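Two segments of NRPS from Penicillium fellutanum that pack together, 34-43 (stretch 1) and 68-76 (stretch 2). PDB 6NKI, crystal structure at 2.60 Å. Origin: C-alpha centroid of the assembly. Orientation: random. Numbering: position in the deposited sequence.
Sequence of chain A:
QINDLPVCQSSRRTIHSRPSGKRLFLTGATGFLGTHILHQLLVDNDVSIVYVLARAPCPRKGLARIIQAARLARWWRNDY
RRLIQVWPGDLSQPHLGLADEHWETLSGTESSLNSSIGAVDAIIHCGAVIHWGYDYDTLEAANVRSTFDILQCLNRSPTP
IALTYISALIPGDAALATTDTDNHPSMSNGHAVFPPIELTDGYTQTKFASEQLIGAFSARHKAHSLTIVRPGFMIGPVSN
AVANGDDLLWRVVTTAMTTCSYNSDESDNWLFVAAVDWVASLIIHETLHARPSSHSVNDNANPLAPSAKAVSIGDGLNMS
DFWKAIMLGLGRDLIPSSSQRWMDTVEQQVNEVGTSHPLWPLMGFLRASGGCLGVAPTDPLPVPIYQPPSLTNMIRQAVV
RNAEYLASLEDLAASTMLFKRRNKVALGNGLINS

Stretch 1 (34-43) GTHILHQLLV
Stretch 2 68-76: QAARLARWW

One tryptophan supplies most of stretch 2's side of this contact: Trp75, just past the end of a helix, lays its indole along the helix of stretch 1 and has 144 Å² covered there, out of 392 Å² buried by both sides together. Its chi1 is 63° (p) and chi2 -98°. At the ring edge, Trp75 NE1 donates a hydrogen bond to Thr35 OG1, 2.6 Å long with an N-H...O angle of 142°; Thr35 holds chi1 at -171° (t).

One turn on, His39 (chi1 -177°, t; chi2 -154°) forms an offset stack with the five-membered ring of Trp75, centroids 4.5 Å apart and planes at 17°. The two residues trade methylenes: His39 CB sits 3.6 Å from the centroid of that indole ring, and Trp75 CB sits 3.4 Å from the His39 ring centroid, each over a face. Leu38 (t, p) brings CD2 to 3.5 Å from Trp75 CH2 at the indole edge, while Leu42 (m, p) sets CD2 4.2 Å from Trp75 CZ3.

Stretch 1 is helical throughout, with i to i+4 bonds such as His39 N to Thr35 O at 2.9 Å. Stretch 2 is helical through Leu72. Arg74 then turns to phi/psi 61/39 in a Schellman motif, in which Trp75 N bonds to Ala70 O at 3.1 Å and Arg74 N makes a weak 3.1 Å bond to Arg71 O; Trp76 N adds a weak 2.9 Å bond to Ala70 O. Trp75 follows at -112/-8, its CB directed toward stretch 1.

In the register, Thr35 CA lies 6.2 Å from Ala70 CA. His39 CA lies 6.7 Å from Trp75 CA. Small residues accompany this close approach: Thr35 OG1 lies 3.8 Å from Ala70 CA, and Ala73 CB meets His36 NE2 at 3.8 Å. The rule is one polar anchor on an aromatic edge, with a stack and leucines completing the fit.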

# COMPACT_ATOMS: atom_id res chain seq x y z
N GLY A 34 -11.59 13.93 -0.08
CA GLY A 34 -12.49 14.17 1.04
C GLY A 34 -13.53 13.09 1.22
O GLY A 34 -13.80 12.65 2.34
N THR A 35 -14.14 12.63 0.12
CA THR A 35 -15.12 11.57 0.27
C THR A 35 -14.49 10.30 0.84
O THR A 35 -15.19 9.51 1.50
CB THR A 35 -15.82 11.26 -1.07
OG1 THR A 35 -16.91 10.36 -0.83
CG2 THR A 35 -14.84 10.65 -2.10
N HIS A 36 -13.19 10.09 0.61
CA HIS A 36 -12.54 8.91 1.17
C HIS A 36 -12.20 9.10 2.64
O HIS A 36 -12.31 8.15 3.44
CB HIS A 36 -11.29 8.52 0.37
CG HIS A 36 -11.61 7.89 -0.95
ND1 HIS A 36 -11.64 8.61 -2.13
CD2 HIS A 36 -11.97 6.63 -1.26
CE1 HIS A 36 -11.98 7.80 -3.12
NE2 HIS A 36 -12.19 6.60 -2.62
N ILE A 37 -11.77 10.31 3.01
CA ILE A 37 -11.65 10.64 4.42
C ILE A 37 -12.99 10.40 5.10
O ILE A 37 -13.07 9.75 6.15
CB ILE A 37 -11.16 12.08 4.61
CG1 ILE A 37 -9.82 12.26 3.91
CG2 ILE A 37 -11.05 12.42 6.10
CD1 ILE A 37 -9.41 13.73 3.81
N LEU A 38 -14.08 10.84 4.46
CA LEU A 38 -15.40 10.63 5.02
C LEU A 38 -15.67 9.14 5.24
O LEU A 38 -15.92 8.71 6.37
CB LEU A 38 -16.46 11.28 4.12
CG LEU A 38 -17.87 11.20 4.70
CD1 LEU A 38 -17.90 11.99 5.99
CD2 LEU A 38 -18.97 11.63 3.75
N HIS A 39 -15.58 8.36 4.16
CA HIS A 39 -15.69 6.89 4.22
C HIS A 39 -14.93 6.30 5.40
O HIS A 39 -15.48 5.53 6.20
CB HIS A 39 -15.17 6.32 2.92
CG HIS A 39 -15.30 4.84 2.83
ND1 HIS A 39 -14.47 4.08 2.04
CD2 HIS A 39 -16.19 3.99 3.38
CE1 HIS A 39 -14.82 2.81 2.14
NE2 HIS A 39 -15.87 2.73 2.95
N GLN A 40 -13.65 6.66 5.55
CA GLN A 40 -12.85 5.95 6.53
C GLN A 40 -13.13 6.43 7.95
O GLN A 40 -12.96 5.65 8.90
CB GLN A 40 -11.37 6.06 6.20
CG GLN A 40 -10.97 5.35 4.93
CD GLN A 40 -9.50 5.50 4.61
OE1 GLN A 40 -8.75 6.06 5.40
NE2 GLN A 40 -9.10 5.05 3.43
N LEU A 41 -13.55 7.68 8.14
CA LEU A 41 -14.02 8.09 9.48
C LEU A 41 -15.23 7.27 9.90
O LEU A 41 -15.20 6.59 10.93
CB LEU A 41 -14.35 9.58 9.51
CG LEU A 41 -13.14 10.47 9.37
CD1 LEU A 41 -13.58 11.89 9.14
CD2 LEU A 41 -12.26 10.36 10.60
N LEU A 42 -16.27 7.26 9.07
CA LEU A 42 -17.49 6.52 9.36
C LEU A 42 -17.23 5.04 9.69
O LEU A 42 -18.05 4.42 10.38
CB LEU A 42 -18.45 6.65 8.17
CG LEU A 42 -19.33 7.91 8.08
CD1 LEU A 42 -18.53 9.17 7.91
CD2 LEU A 42 -20.27 7.81 6.90
N VAL A 43 -16.13 4.44 9.22
CA VAL A 43 -15.95 3.04 9.58
C VAL A 43 -15.21 2.89 10.91
O VAL A 43 -15.43 1.91 11.63
CB VAL A 43 -15.27 2.22 8.46
CG1 VAL A 43 -16.09 2.30 7.16
CG2 VAL A 43 -13.79 2.61 8.23
N GLN A 68 -23.69 11.61 -3.71
CA GLN A 68 -23.29 11.34 -5.09
C GLN A 68 -21.78 11.22 -5.20
O GLN A 68 -21.29 10.52 -6.09
CB GLN A 68 -23.73 12.43 -6.06
CG GLN A 68 -22.75 13.59 -6.20
CD GLN A 68 -23.11 14.57 -7.31
OE1 GLN A 68 -24.15 14.42 -7.96
NE2 GLN A 68 -22.23 15.53 -7.57
N ALA A 69 -21.04 11.91 -4.33
CA ALA A 69 -19.60 11.72 -4.30
C ALA A 69 -19.24 10.36 -3.72
O ALA A 69 -18.17 9.82 -4.05
CB ALA A 69 -18.92 12.85 -3.51
N ALA A 70 -20.11 9.80 -2.89
CA ALA A 70 -19.90 8.53 -2.22
C ALA A 70 -20.52 7.36 -2.96
O ALA A 70 -20.21 6.21 -2.65
CB ALA A 70 -20.50 8.60 -0.81
N ARG A 71 -21.41 7.64 -3.91
CA ARG A 71 -21.77 6.62 -4.88
C ARG A 71 -20.77 6.59 -6.02
O ARG A 71 -20.51 5.53 -6.60
CB ARG A 71 -23.18 6.87 -5.42
CG ARG A 71 -24.32 6.80 -4.41
CD ARG A 71 -25.65 7.04 -5.11
NE ARG A 71 -26.77 7.22 -4.19
CZ ARG A 71 -27.47 6.22 -3.67
NH1 ARG A 71 -27.14 4.97 -3.95
NH2 ARG A 71 -28.48 6.47 -2.84
N LEU A 72 -20.19 7.75 -6.34
CA LEU A 72 -19.19 7.83 -7.39
C LEU A 72 -17.95 7.02 -7.02
O LEU A 72 -17.38 6.33 -7.87
CB LEU A 72 -18.82 9.29 -7.64
CG LEU A 72 -17.94 9.66 -8.85
CD1 LEU A 72 -18.70 9.50 -10.15
CD2 LEU A 72 -17.37 11.06 -8.74
N ALA A 73 -17.53 7.08 -5.76
CA ALA A 73 -16.41 6.27 -5.30
C ALA A 73 -16.85 4.91 -4.77
O ALA A 73 -16.00 4.16 -4.28
CB ALA A 73 -15.63 6.99 -4.20
N ARG A 74 -18.14 4.60 -4.85
CA ARG A 74 -18.65 3.25 -4.60
C ARG A 74 -18.33 2.78 -3.18
O ARG A 74 -17.99 1.61 -2.95
CB ARG A 74 -18.10 2.27 -5.63
CG ARG A 74 -18.52 2.56 -7.05
CD ARG A 74 -17.77 1.64 -7.98
NE ARG A 74 -18.02 1.93 -9.38
CZ ARG A 74 -17.38 1.31 -10.38
NH1 ARG A 74 -17.64 1.62 -11.64
NH2 ARG A 74 -16.47 0.39 -10.09
N TRP A 75 -18.43 3.69 -2.21
CA TRP A 75 -18.37 3.31 -0.81
C TRP A 75 -19.69 3.50 -0.08
O TRP A 75 -19.83 3.04 1.06
CB TRP A 75 -17.23 4.05 -0.09
CG TRP A 75 -17.31 5.58 0.01
CD1 TRP A 75 -16.68 6.50 -0.79
CD2 TRP A 75 -17.99 6.35 1.02
NE1 TRP A 75 -16.94 7.78 -0.35
CE2 TRP A 75 -17.74 7.71 0.76
CE3 TRP A 75 -18.80 6.01 2.11
CZ2 TRP A 75 -18.27 8.73 1.56
CZ3 TRP A 75 -19.33 7.03 2.90
CH2 TRP A 75 -19.07 8.37 2.62
N TRP A 76 -20.67 4.13 -0.73
CA TRP A 76 -21.84 4.62 -0.02
C TRP A 76 -22.79 3.50 0.37
O TRP A 76 -23.06 2.59 -0.41
CB TRP A 76 -22.59 5.68 -0.84
CG TRP A 76 -23.80 6.11 -0.09
CD1 TRP A 76 -25.08 5.73 -0.33
CD2 TRP A 76 -23.83 6.92 1.10
NE1 TRP A 76 -25.92 6.29 0.61
CE2 TRP A 76 -25.18 7.02 1.50
CE3 TRP A 76 -22.85 7.58 1.85
CZ2 TRP A 76 -25.57 7.74 2.63
CZ3 TRP A 76 -23.25 8.31 2.98
CH2 TRP A 76 -24.60 8.38 3.36